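Local coordinates for protein transcriptional regulator, TetR family (Marinobacter aquaeolei, PDB 3NNR) that probably binds DNA as a transcriptional regulator of the TetR family, with a predicted helix-turn-helix in its N-terminal region, at residues D8-S13 / N29-H34; D80-L85 / L207-K212; E86-G91 / L157-W162. All coordinates share one frame; numbering follows the deposited sequence.

Contact 1. Residues D8-S13 / N29-H34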
ATOM      1  N   ASP A   8       4.084   0.752 -31.243  1.00 68.04           N
ATOM      2  CA  ASP A   8       4.534   1.639 -30.153  1.00 67.96           C
ATOM      3  C   ASP A   8       3.415   2.616 -29.737  1.00 64.01           C
ATOM      4  O   ASP A   8       3.295   2.913 -28.556  1.00 64.32           O
ATOM      5  CB  ASP A   8       5.847   2.343 -30.517  1.00 71.02           C
ATOM      6  CG  ASP A   8       7.037   1.379 -30.607  1.00 77.51           C
ATOM      7  OD1 ASP A   8       7.181   0.472 -29.741  1.00 85.04           O
ATOM      8  OD2 ASP A   8       7.852   1.551 -31.538  1.00 89.88           O
ATOM      9  N   LYS A   9       2.609   3.074 -30.699  1.00 61.74           N
ATOM     10  CA  LYS A   9       1.440   3.888 -30.421  1.00 62.55           C
ATOM     11  C   LYS A   9       0.475   3.082 -29.558  1.00 63.15           C
ATOM     12  O   LYS A   9      -0.023   3.600 -28.536  1.00 62.85           O
ATOM     13  CB  LYS A   9       0.696   4.347 -31.685  1.00 64.87           C
ATOM     14  CG  LYS A   9       1.347   5.441 -32.521  1.00 71.28           C
ATOM     15  CD  LYS A   9       0.424   5.810 -33.722  1.00 84.13           C
ATOM     16  CE  LYS A   9       1.028   6.907 -34.616  1.00 93.41           C
ATOM     17  NZ  LYS A   9       0.251   7.119 -35.887  1.00 97.74           N
ATOM     18  N   ILE A  10       0.235   1.822 -29.944  1.00 60.46           N
ATOM     19  CA  ILE A  10      -0.669   0.967 -29.192  1.00 58.04           C
ATOM     20  C   ILE A  10      -0.245   0.876 -27.721  1.00 55.58           C
ATOM     21  O   ILE A  10      -1.106   0.976 -26.853  1.00 53.32           O
ATOM     22  CB  ILE A  10      -0.832  -0.471 -29.788  1.00 58.74           C
ATOM     23  CG1 ILE A  10      -1.489  -0.441 -31.172  1.00 61.74           C
ATOM     24  CG2 ILE A  10      -1.724  -1.340 -28.856  1.00 49.80           C
ATOM     25  CD1 ILE A  10      -1.232  -1.685 -31.973  1.00 51.62           C
ATOM     26  N   LEU A  11       1.051   0.669 -27.456  1.00 55.48           N
ATOM     27  CA  LEU A  11       1.557   0.584 -26.071  1.00 54.10           C
ATOM     28  C   LEU A  11       1.434   1.950 -25.375  1.00 54.54           C
ATOM     29  O   LEU A  11       1.002   2.016 -24.248  1.00 55.53           O
ATOM     30  CB  LEU A  11       3.013   0.102 -26.028  1.00 55.01           C
ATOM     31  CG  LEU A  11       3.356  -1.359 -26.373  1.00 59.17           C
ATOM     32  CD1 LEU A  11       4.855  -1.513 -26.686  1.00 53.04           C
ATOM     33  CD2 LEU A  11       2.936  -2.291 -25.229  1.00 51.96           C
ATOM     34  N   LEU A  12       1.765   3.029 -26.073  1.00 57.08           N
ATOM     35  CA  LEU A  12       1.710   4.389 -25.499  1.00 60.08           C
ATOM     36  C   LEU A  12       0.258   4.795 -25.148  1.00 58.08           C
ATOM     37  O   LEU A  12      -0.021   5.285 -24.028  1.00 60.06           O
ATOM     38  CB  LEU A  12       2.332   5.416 -26.464  1.00 63.42           C
ATOM     39  CG  LEU A  12       3.061   6.634 -25.873  1.00 76.68           C
ATOM     40  CD1 LEU A  12       3.157   7.727 -26.961  1.00 79.34           C
ATOM     41  CD2 LEU A  12       2.447   7.217 -24.573  1.00 84.32           C
ATOM     42  N   SER A  13      -0.646   4.590 -26.099  1.00 53.23           N
ATOM     43  CA  SER A  13      -2.054   4.905 -25.915  1.00 54.93           C
ATOM     44  C   SER A  13      -2.747   4.018 -24.885  1.00 52.51           C
ATOM     45  O   SER A  13      -3.585   4.504 -24.130  1.00 52.13           O
ATOM     46  CB  SER A  13      -2.819   4.852 -27.233  1.00 56.64           C
ATOM     47  OG  SER A  13      -2.467   5.946 -28.045  1.00 64.76           O
ATOM     48  N   ASN A  29     -11.126  -3.032 -27.887  1.00 62.86           N
ATOM     49  CA  ASN A  29     -11.955  -2.239 -28.808  1.00 65.98           C
ATOM     50  C   ASN A  29     -11.847  -0.748 -28.548  1.00 67.68           C
ATOM     51  O   ASN A  29     -11.804   0.021 -29.505  1.00 72.72           O
ATOM     52  CB  ASN A  29     -13.415  -2.705 -28.822  1.00 67.74           C
ATOM     53  CG  ASN A  29     -13.592  -4.072 -29.495  1.00 75.74           C
ATOM     54  OD1 ASN A  29     -12.900  -4.431 -30.471  1.00 78.01           O
ATOM     55  ND2 ASN A  29     -14.528  -4.834 -28.983  1.00 82.59           N
ATOM     56  N   HIS A  30     -11.769  -0.351 -27.273  1.00 67.37           N
ATOM     57  CA  HIS A  30     -11.580   1.062 -26.909  1.00 68.08           C
ATOM     58  C   HIS A  30     -10.237   1.548 -27.435  1.00 63.97           C
ATOM     59  O   HIS A  30     -10.160   2.642 -28.004  1.00 64.21           O
ATOM     60  CB  HIS A  30     -11.581   1.327 -25.389  1.00 68.92           C
ATOM     61  CG  HIS A  30     -12.898   1.124 -24.704  1.00 75.74           C
ATOM     62  ND1 HIS A  30     -13.197  -0.008 -23.981  1.00 81.68           N
ATOM     63  CD2 HIS A  30     -13.968   1.943 -24.567  1.00 89.77           C
ATOM     64  CE1 HIS A  30     -14.406   0.102 -23.462  1.00 79.52           C
ATOM     65  NE2 HIS A  30     -14.897   1.276 -23.805  1.00 81.35           N
ATOM     66  N   ILE A  31      -9.200   0.720 -27.266  1.00 58.43           N
ATOM     67  CA  ILE A  31      -7.851   1.095 -27.663  1.00 56.11           C
ATOM     68  C   ILE A  31      -7.802   1.252 -29.211  1.00 57.51           C
ATOM     69  O   ILE A  31      -7.316   2.245 -29.719  1.00 59.19           O
ATOM     70  CB  ILE A  31      -6.804   0.109 -27.111  1.00 54.19           C
ATOM     71  CG1 ILE A  31      -6.830   0.055 -25.573  1.00 53.44           C
ATOM     72  CG2 ILE A  31      -5.390   0.532 -27.570  1.00 53.15           C
ATOM     73  CD1 ILE A  31      -6.210  -1.246 -25.023  1.00 48.76           C
ATOM     74  N   ALA A  32      -8.369   0.300 -29.942  1.00 58.80           N
ATOM     75  CA  ALA A  32      -8.465   0.401 -31.404  1.00 60.24           C
ATOM     76  C   ALA A  32      -9.218   1.674 -31.817  1.00 62.24           C
ATOM     77  O   ALA A  32      -8.753   2.399 -32.694  1.00 63.30           O
ATOM     78  CB  ALA A  32      -9.141  -0.839 -32.004  1.00 58.61           C
ATOM     79  N   ALA A  33     -10.349   1.951 -31.163  1.00 62.38           N
ATOM     80  CA  ALA A  33     -11.157   3.139 -31.473  1.00 64.92           C
ATOM     81  C   ALA A  33     -10.381   4.453 -31.254  1.00 67.71           C
ATOM     82  O   ALA A  33     -10.422   5.339 -32.124  1.00 70.54           O
ATOM     83  CB  ALA A  33     -12.467   3.133 -30.687  1.00 63.47           C
ATOM     84  N   HIS A  34      -9.657   4.542 -30.129  1.00 67.54           N
ATOM     85  CA  HIS A  34      -8.841   5.729 -29.751  1.00 70.72           C
ATOM     86  C   HIS A  34      -7.796   5.971 -30.830  1.00 71.32           C
ATOM     87  O   HIS A  34      -7.685   7.080 -31.350  1.00 71.27           O
ATOM     88  CB  HIS A  34      -8.176   5.512 -28.371  1.00 68.76           C
ATOM     89  CG  HIS A  34      -7.396   6.688 -27.830  1.00 79.92           C
ATOM     90  ND1 HIS A  34      -7.995   7.765 -27.203  1.00 85.22           N
ATOM     91  CD2 HIS A  34      -6.058   6.892 -27.718  1.00 85.39           C
ATOM     92  CE1 HIS A  34      -7.062   8.607 -26.790  1.00 88.24           C
ATOM     93  NE2 HIS A  34      -5.878   8.096 -27.081  1.00 86.22           N
TER

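Contact 2. Residues D80-L85 / L207-K212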
ATOM      1  N   ASP A  80      22.594  11.237  -5.210  1.00 75.25           N
ATOM      2  CA  ASP A  80      22.180   9.897  -5.673  1.00 72.04           C
ATOM      3  C   ASP A  80      20.929   9.414  -4.944  1.00 68.10           C
ATOM      4  O   ASP A  80      20.041   8.807  -5.552  1.00 64.35           O
ATOM      5  CB  ASP A  80      23.247   8.822  -5.422  1.00 74.04           C
ATOM      6  CG  ASP A  80      24.485   9.005  -6.222  1.00 75.68           C
ATOM      7  OD1 ASP A  80      24.468   9.655  -7.294  1.00 72.69           O
ATOM      8  OD2 ASP A  80      25.503   8.430  -5.781  1.00 92.82           O
HETATM    9  N   MSE A  81      20.880   9.655  -3.639  1.00 68.14           N
HETATM   10  CA  MSE A  81      19.734   9.236  -2.838  1.00 68.43           C
HETATM   11  C   MSE A  81      18.444   9.907  -3.367  1.00 66.32           C
HETATM   12  O   MSE A  81      17.462   9.222  -3.651  1.00 64.91           O
HETATM   13  CB  MSE A  81      19.970   9.526  -1.355  1.00 69.68           C
HETATM   14  CG  MSE A  81      18.936   8.926  -0.440  1.00 70.22           C
HETATM   15 SE   MSE A  81      19.289   9.493   1.360  0.75 65.04          SE
HETATM   16  CE  MSE A  81      18.907  11.396   1.212  1.00 64.29           C
ATOM     17  N   THR A  82      18.497  11.222  -3.561  1.00 67.09           N
ATOM     18  CA  THR A  82      17.351  11.987  -4.054  1.00 65.70           C
ATOM     19  C   THR A  82      16.953  11.546  -5.466  1.00 63.90           C
ATOM     20  O   THR A  82      15.765  11.503  -5.787  1.00 63.69           O
ATOM     21  CB  THR A  82      17.618  13.495  -4.022  1.00 64.98           C
ATOM     22  OG1 THR A  82      18.770  13.779  -4.801  1.00 80.93           O
ATOM     23  CG2 THR A  82      17.898  13.943  -2.631  1.00 65.22           C
ATOM     24  N   PHE A  83      17.940  11.215  -6.299  1.00 66.49           N
ATOM     25  CA  PHE A  83      17.668  10.717  -7.640  1.00 64.47           C
ATOM     26  C   PHE A  83      16.919   9.359  -7.552  1.00 62.44           C
ATOM     27  O   PHE A  83      15.836   9.195  -8.141  1.00 61.97           O
ATOM     28  CB  PHE A  83      18.925  10.605  -8.494  1.00 67.28           C
ATOM     29  CG  PHE A  83      18.771   9.593  -9.564  1.00 69.39           C
ATOM     30  CD1 PHE A  83      17.933   9.847 -10.639  1.00 67.14           C
ATOM     31  CD2 PHE A  83      19.351   8.328  -9.435  1.00 67.79           C
ATOM     32  CE1 PHE A  83      17.704   8.862 -11.594  1.00 73.11           C
ATOM     33  CE2 PHE A  83      19.149   7.356 -10.389  1.00 67.72           C
ATOM     34  CZ  PHE A  83      18.320   7.617 -11.475  1.00 71.94           C
ATOM     35  N   TYR A  84      17.466   8.399  -6.805  1.00 61.08           N
ATOM     36  CA  TYR A  84      16.802   7.098  -6.662  1.00 57.10           C
ATOM     37  C   TYR A  84      15.347   7.260  -6.210  1.00 58.97           C
ATOM     38  O   TYR A  84      14.439   6.603  -6.760  1.00 59.30           O
ATOM     39  CB  TYR A  84      17.523   6.144  -5.682  1.00 58.22           C
ATOM     40  CG  TYR A  84      18.972   5.798  -6.018  1.00 57.74           C
ATOM     41  CD1 TYR A  84      19.342   5.382  -7.293  1.00 58.68           C
ATOM     42  CD2 TYR A  84      19.965   5.830  -5.038  1.00 60.53           C
ATOM     43  CE1 TYR A  84      20.673   5.046  -7.598  1.00 61.38           C
ATOM     44  CE2 TYR A  84      21.316   5.513  -5.342  1.00 63.32           C
ATOM     45  CZ  TYR A  84      21.658   5.121  -6.614  1.00 58.50           C
ATOM     46  OH  TYR A  84      22.970   4.823  -6.919  1.00 77.47           O
ATOM     47  N   LEU A  85      15.120   8.136  -5.228  1.00 59.15           N
ATOM     48  CA  LEU A  85      13.776   8.363  -4.695  1.00 57.25           C
ATOM     49  C   LEU A  85      12.876   9.065  -5.700  1.00 55.39           C
ATOM     50  O   LEU A  85      11.829   8.565  -6.009  1.00 54.76           O
ATOM     51  CB  LEU A  85      13.810   9.134  -3.362  1.00 58.65           C
ATOM     52  CG  LEU A  85      14.322   8.371  -2.153  1.00 60.90           C
ATOM     53  CD1 LEU A  85      14.425   9.304  -0.969  1.00 66.83           C
ATOM     54  CD2 LEU A  85      13.403   7.211  -1.846  1.00 59.73           C
ATOM     55  N   LEU A 207      18.145  16.023   7.348  1.00 80.37           N
ATOM     56  CA  LEU A 207      16.909  16.666   7.864  1.00 80.51           C
ATOM     57  C   LEU A 207      16.532  17.906   7.041  1.00 81.74           C
ATOM     58  O   LEU A 207      15.346  18.147   6.793  1.00 81.54           O
ATOM     59  CB  LEU A 207      17.041  17.083   9.327  1.00 83.28           C
ATOM     60  CG  LEU A 207      16.790  16.081  10.449  1.00 87.13           C
ATOM     61  CD1 LEU A 207      17.287  14.699  10.119  1.00 88.08           C
ATOM     62  CD2 LEU A 207      17.402  16.616  11.755  1.00 81.27           C
ATOM     63  N   ALA A 208      17.546  18.691   6.655  1.00 84.93           N
ATOM     64  CA  ALA A 208      17.370  19.923   5.838  1.00 86.92           C
ATOM     65  C   ALA A 208      16.775  19.585   4.479  1.00 83.71           C
ATOM     66  O   ALA A 208      15.875  20.276   3.991  1.00 84.43           O
ATOM     67  CB  ALA A 208      18.707  20.675   5.675  1.00 87.32           C
ATOM     68  N   LEU A 209      17.295  18.504   3.899  1.00 82.23           N
ATOM     69  CA  LEU A 209      16.823  17.947   2.636  1.00 82.21           C
ATOM     70  C   LEU A 209      15.393  17.420   2.761  1.00 80.66           C
ATOM     71  O   LEU A 209      14.558  17.674   1.882  1.00 80.64           O
ATOM     72  CB  LEU A 209      17.748  16.793   2.210  1.00 82.77           C
ATOM     73  CG  LEU A 209      17.513  16.057   0.879  1.00 86.26           C
ATOM     74  CD1 LEU A 209      17.592  16.998  -0.351  1.00 93.82           C
ATOM     75  CD2 LEU A 209      18.546  14.946   0.779  1.00 92.00           C
ATOM     76  N   ARG A 210      15.141  16.664   3.842  1.00 79.90           N
ATOM     77  CA  ARG A 210      13.816  16.098   4.155  1.00 78.93           C
ATOM     78  C   ARG A 210      12.744  17.194   4.190  1.00 79.93           C
ATOM     79  O   ARG A 210      11.706  17.053   3.540  1.00 77.51           O
ATOM     80  CB  ARG A 210      13.868  15.287   5.469  1.00 78.85           C
ATOM     81  CG  ARG A 210      12.524  14.796   6.017  1.00 75.07           C
ATOM     82  CD  ARG A 210      12.726  13.755   7.121  1.00 69.21           C
ATOM     83  NE  ARG A 210      11.470  13.437   7.806  1.00 69.31           N
ATOM     84  CZ  ARG A 210      10.950  14.089   8.864  1.00 70.61           C
ATOM     85  NH1 ARG A 210      11.542  15.157   9.399  1.00 74.66           N
ATOM     86  NH2 ARG A 210       9.785  13.686   9.384  1.00 74.57           N
ATOM     87  N   GLU A 211      13.039  18.286   4.900  1.00 82.38           N
ATOM     88  CA  GLU A 211      12.144  19.457   4.968  1.00 87.55           C
ATOM     89  C   GLU A 211      11.729  20.049   3.627  1.00 88.68           C
ATOM     90  O   GLU A 211      10.572  20.471   3.484  1.00 90.03           O
ATOM     91  CB  GLU A 211      12.746  20.571   5.840  1.00 91.68           C
ATOM     92  CG  GLU A 211      12.691  20.266   7.307  1.00 96.38           C
ATOM     93  CD  GLU A 211      11.268  20.216   7.809  1.00102.59           C
ATOM     94  OE1 GLU A 211      10.592  21.274   7.778  1.00103.51           O
ATOM     95  OE2 GLU A 211      10.826  19.106   8.198  1.00100.01           O
ATOM     96  N   LYS A 212      12.643  20.058   2.646  1.00 89.10           N
ATOM     97  CA  LYS A 212      12.307  20.557   1.297  1.00 89.49           C
ATOM     98  C   LYS A 212      11.166  19.752   0.638  1.00 85.86           C
ATOM     99  O   LYS A 212      10.556  20.260  -0.279  1.00 87.13           O
ATOM    100  CB  LYS A 212      13.540  20.678   0.370  1.00 89.36           C
TER

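Contact 3. Residues E86-G91 / L157-W162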
ATOM      1  N   GLU A  86      13.300  10.203  -6.220  1.00 58.56           N
ATOM      2  CA  GLU A  86      12.480  10.938  -7.207  1.00 60.43           C
ATOM      3  C   GLU A  86      12.099  10.132  -8.459  1.00 59.05           C
ATOM      4  O   GLU A  86      10.950  10.175  -8.901  1.00 59.94           O
ATOM      5  CB  GLU A  86      13.163  12.237  -7.647  1.00 60.88           C
ATOM      6  CG  GLU A  86      13.081  13.355  -6.586  1.00 69.06           C
ATOM      7  CD  GLU A  86      13.479  14.741  -7.099  1.00 73.22           C
ATOM      8  OE1 GLU A  86      13.408  15.010  -8.319  1.00 84.73           O
ATOM      9  OE2 GLU A  86      13.825  15.584  -6.261  1.00 81.31           O
ATOM     10  N   SER A  87      13.075   9.403  -8.997  1.00 57.87           N
ATOM     11  CA  SER A  87      12.911   8.650 -10.233  1.00 54.56           C
ATOM     12  C   SER A  87      11.941   7.497 -10.081  1.00 51.05           C
ATOM     13  O   SER A  87      11.153   7.249 -10.978  1.00 49.89           O
ATOM     14  CB  SER A  87      14.280   8.176 -10.760  1.00 57.93           C
ATOM     15  OG  SER A  87      14.888   7.207  -9.926  1.00 55.01           O
ATOM     16  N   VAL A  88      12.012   6.803  -8.944  1.00 50.99           N
ATOM     17  CA  VAL A  88      11.075   5.738  -8.611  1.00 51.52           C
ATOM     18  C   VAL A  88       9.667   6.351  -8.417  1.00 51.43           C
ATOM     19  O   VAL A  88       8.713   5.797  -8.922  1.00 49.95           O
ATOM     20  CB  VAL A  88      11.530   4.915  -7.367  1.00 51.95           C
ATOM     21  CG1 VAL A  88      10.474   3.957  -6.945  1.00 47.47           C
ATOM     22  CG2 VAL A  88      12.798   4.143  -7.697  1.00 53.42           C
ATOM     23  N   PHE A  89       9.548   7.481  -7.709  1.00 54.15           N
ATOM     24  CA  PHE A  89       8.229   8.136  -7.559  1.00 55.48           C
ATOM     25  C   PHE A  89       7.659   8.568  -8.913  1.00 54.21           C
ATOM     26  O   PHE A  89       6.477   8.351  -9.151  1.00 52.09           O
ATOM     27  CB  PHE A  89       8.206   9.294  -6.542  1.00 55.99           C
ATOM     28  CG  PHE A  89       7.961   8.853  -5.121  1.00 50.36           C
ATOM     29  CD1 PHE A  89       6.677   8.532  -4.699  1.00 61.52           C
ATOM     30  CD2 PHE A  89       8.986   8.778  -4.200  1.00 53.93           C
ATOM     31  CE1 PHE A  89       6.437   8.115  -3.374  1.00 53.48           C
ATOM     32  CE2 PHE A  89       8.752   8.383  -2.889  1.00 54.82           C
ATOM     33  CZ  PHE A  89       7.483   8.047  -2.481  1.00 55.84           C
ATOM     34  N   ASP A  90       8.487   9.141  -9.782  1.00 55.21           N
ATOM     35  CA  ASP A  90       8.057   9.485 -11.153  1.00 57.61           C
ATOM     36  C   ASP A  90       7.581   8.241 -11.901  1.00 55.58           C
ATOM     37  O   ASP A  90       6.598   8.305 -12.624  1.00 58.41           O
ATOM     38  CB  ASP A  90       9.186  10.109 -11.968  1.00 60.31           C
ATOM     39  CG  ASP A  90       8.733  10.518 -13.380  1.00 71.94           C
ATOM     40  OD1 ASP A  90       8.028  11.556 -13.467  1.00 84.58           O
ATOM     41  OD2 ASP A  90       9.084   9.811 -14.380  1.00 69.67           O
ATOM     42  N   GLY A  91       8.276   7.118 -11.725  1.00 52.83           N
ATOM     43  CA  GLY A  91       7.873   5.856 -12.352  1.00 51.66           C
ATOM     44  C   GLY A  91       6.493   5.411 -11.899  1.00 51.68           C
ATOM     45  O   GLY A  91       5.628   5.103 -12.721  1.00 52.33           O
ATOM     46  N   LEU A 157       7.175  -0.726   1.221  1.00 60.86           N
ATOM     47  CA  LEU A 157       5.776  -0.652   1.647  1.00 60.16           C
ATOM     48  C   LEU A 157       5.251   0.794   1.614  1.00 62.07           C
ATOM     49  O   LEU A 157       4.134   1.040   1.176  1.00 62.54           O
ATOM     50  CB  LEU A 157       5.599  -1.275   3.053  1.00 61.29           C
ATOM     51  CG  LEU A 157       5.739  -2.805   3.193  1.00 60.29           C
ATOM     52  CD1 LEU A 157       5.825  -3.268   4.661  1.00 55.02           C
ATOM     53  CD2 LEU A 157       4.560  -3.516   2.541  1.00 51.53           C
ATOM     54  N   VAL A 158       6.075   1.740   2.058  1.00 64.05           N
ATOM     55  CA  VAL A 158       5.715   3.160   2.066  1.00 62.80           C
ATOM     56  C   VAL A 158       5.666   3.740   0.665  1.00 62.33           C
ATOM     57  O   VAL A 158       4.720   4.426   0.335  1.00 63.90           O
ATOM     58  CB  VAL A 158       6.670   4.002   2.951  1.00 64.63           C
ATOM     59  CG1 VAL A 158       6.561   5.506   2.632  1.00 58.86           C
ATOM     60  CG2 VAL A 158       6.390   3.712   4.436  1.00 57.14           C
ATOM     61  N   ILE A 159       6.675   3.470  -0.143  1.00 61.90           N
ATOM     62  CA  ILE A 159       6.749   4.050  -1.487  1.00 63.28           C
ATOM     63  C   ILE A 159       5.610   3.583  -2.380  1.00 63.92           C
ATOM     64  O   ILE A 159       4.900   4.387  -2.947  1.00 67.09           O
ATOM     65  CB  ILE A 159       8.089   3.768  -2.177  1.00 60.61           C
ATOM     66  CG1 ILE A 159       9.216   4.504  -1.456  1.00 64.64           C
ATOM     67  CG2 ILE A 159       8.070   4.306  -3.574  1.00 67.81           C
ATOM     68  CD1 ILE A 159      10.604   4.294  -2.060  1.00 61.50           C
ATOM     69  N   THR A 160       5.401   2.286  -2.435  1.00 64.53           N
ATOM     70  CA  THR A 160       4.388   1.707  -3.320  1.00 61.49           C
ATOM     71  C   THR A 160       2.958   1.918  -2.880  1.00 63.53           C
ATOM     72  O   THR A 160       2.079   1.656  -3.671  1.00 70.40           O
ATOM     73  CB  THR A 160       4.637   0.214  -3.557  1.00 60.32           C
ATOM     74  OG1 THR A 160       4.508  -0.512  -2.332  1.00 62.51           O
ATOM     75  CG2 THR A 160       6.005   0.031  -4.122  1.00 50.07           C
ATOM     76  N   ASN A 161       2.719   2.372  -1.651  1.00 61.96           N
ATOM     77  CA  ASN A 161       1.377   2.684  -1.174  1.00 63.59           C
ATOM     78  C   ASN A 161       1.088   4.197  -1.055  1.00 64.19           C
ATOM     79  O   ASN A 161       0.028   4.585  -0.519  1.00 66.01           O
ATOM     80  CB  ASN A 161       1.168   2.044   0.230  1.00 67.76           C
ATOM     81  CG  ASN A 161      -0.322   1.759   0.566  1.00 68.26           C
ATOM     82  OD1 ASN A 161      -1.108   1.383  -0.319  1.00 78.50           O
ATOM     83  ND2 ASN A 161      -0.699   1.908   1.865  1.00 75.75           N
ATOM     84  N   TRP A 162       1.988   5.058  -1.543  1.00 63.27           N
ATOM     85  CA  TRP A 162       1.814   6.512  -1.387  1.00 62.15           C
ATOM     86  C   TRP A 162       0.699   7.060  -2.285  1.00 61.75           C
ATOM     87  O   TRP A 162      -0.116   7.834  -1.800  1.00 57.70           O
ATOM     88  CB  TRP A 162       3.135   7.246  -1.640  1.00 62.65           C
ATOM     89  CG  TRP A 162       3.031   8.716  -1.362  1.00 60.85           C
ATOM     90  CD1 TRP A 162       3.155   9.727  -2.258  1.00 62.70           C
ATOM     91  CD2 TRP A 162       2.726   9.324  -0.107  1.00 59.30           C
ATOM     92  NE1 TRP A 162       2.975  10.940  -1.634  1.00 61.08           N
ATOM     93  CE2 TRP A 162       2.700  10.719  -0.315  1.00 58.04           C
ATOM     94  CE3 TRP A 162       2.475   8.822   1.187  1.00 54.68           C
ATOM     95  CZ2 TRP A 162       2.436  11.633   0.721  1.00 66.48           C
ATOM     96  CZ3 TRP A 162       2.198   9.710   2.198  1.00 54.68           C
ATOM     97  CH2 TRP A 162       2.201  11.111   1.971  1.00 66.16           C
TER

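Contact 1. Residues D8-S13 / N29-H34
His34 reaches across to Ser13, while Ile10 and Ile31 meet beside them; the two pairs join helix 6-21 to helix 28-35, the first helix of the predicted helix-turn-helix of this TetR-type regulator. The side chain of His34 leaves CB with CG opposite the backbone N (chi1 -176°), which carries the imidazole toward helix 6-21. CB and CG serve as the stem, and the ring carbon CD2 does the touching: it lies 3.7 Å from Ser13 OG and a little farther from Ser13 CB. The next ring atom, NE2, is 4.1 Å from Ser13 OG, too far for a hydrogen bond, so the hydroxyl simply sits at the imidazole edge, in its plane. Histidine and a small serine suit this partly open flank, where Glu16 and Leu17 also touch the histidine side chain. Deeper in, two beta-branched isoleucines, both buried, present a methyl to each other across the helices, and Ile31 also leans on Leu17 and Ser14. Both isoleucines pack on Ile52 of helix 49-67, so the pair also borders that long helix. The isoleucines meet each other through their branch methyls, Ile10 CG2 and Ile31 CG2, at 4.3 Å.

Contact 2. Residues D80-L85 / L207-K212
Leu209 sends its two delta methyls at Met81 and Thr82, which lie one after the other on helix 78-94. CD2 is shared: it lies 3.6 Å from CE of Met81, a selenomethionine in the crystal, and equally 3.6 Å from Thr82 CG2. CD1 adds a second touch on the same threonine methyl, at 3.8 Å, so Thr82 CG2 faces the fork of the leucine. The side chains of Met81 and Leu209 run past each other in opposite senses, and a bend at the last torsion (chi3 67°) turns Met81 CE round to the leucine. Flexible methionine can fit its end to a neighbour in this way. Threonine suits its place by having two chemically different branches: with chi1 at 58°, OG1 turns back to its own helix and hydrogen-bonds Glu79 O, leaving CG2 for the apolar side. With an alanine at the position of Leu209 both delta methyls are gone, and Met81 CE and Thr82 CG2 would probably lose their shared partner, leaving a gap between the helices. The contact belongs to the all-helical C-terminal domain of TetR-family regulators, where helix 200-211 comes back, late in the chain, to helix 78-94. Helix 186-194 contributes the next shell: Leu191 touches both Met81 and Arg210. The arginine is itself held to that helix, NH2 by a hydrogen bond to Thr192 OG1 and NE by a weak one to Tyr188 O, and it packs on Ala150 of the second subunit. The side chain of Met81 also comes within about 4 Å of an unidentified bound molecule, probably from the crystallisation liquor.

Contact 3. Residues E86-G91 / L157-W162
Helix 78-94 and the end of helix 145-160 come close at Phe89 and Ile159, whose CA atoms are 7.5 Å apart, and just beyond Ile159 the backbone breaks at Asn161 before helix 162-169 begins with Trp162. Between them, Ile159 and Trp162 hold the ring of Phe89. From one side Ile159 CG2 lies over a face as a CH-pi contact, 4.2 Å from the ring centroid and 19° off the normal, displaced toward the rim and nearest to Phe89 CZ at 3.9 Å. With chi1 at -67°, which places CG1 beside the backbone N, CG2 stands opposite that N, and the same methyl also meets Val88 CG1, at 4.2 Å; a beta-branched residue offers a methyl close to the backbone for both neighbours. Trp162 comes up at the rim instead. Its CB lies in the plane of the phenyl ring, 3.8 Å from Phe89 CE1, and its CD1 is equally near that atom. The planes of the phenyl ring and the five-membered indole ring are almost perpendicular, at 87°, yet their approach is oblique. Phenylalanine and tryptophan suit this buried place because their broad rings give apolar surface to pack together and against Ile159. Ile187 of helix 186-194 also touches Phe89, and Val190 touches Ile159. Beyond, Trp162 packs on Leu153 of the second subunit, and Asn161 meets Asn161 of that subunit. The side chain of Val88 is near an unidentified bound molecule, probably a crystallisation component, though such molecules often mark pockets. Such a buried apolar cluster, reaching from beside a possible pocket to the dimer interface, fits the helical C-terminal domain of TetR-family regulators.

Contact 1 comes first along the chain and closes before the others open; it lies in the predicted DNA-binding part, its centre about 37 Å from that of contact 2 and about 26 Å from that of contact 3. Contacts 2 and 3 use successive turns of helix 78-94, their centres about 13 Å apart, and contact 3 is nested inside the long loop that contact 2 closes. They touch directly, Leu85 CD2 packing on Ile159 CD1 at 4.0 Å. One helix thus supplies neighbouring apolar contacts in the C-terminal domain, whereas contact 1 lies in a separate part, consistent with the division of TetR-type regulators into DNA-binding and regulatory, dimer-forming parts.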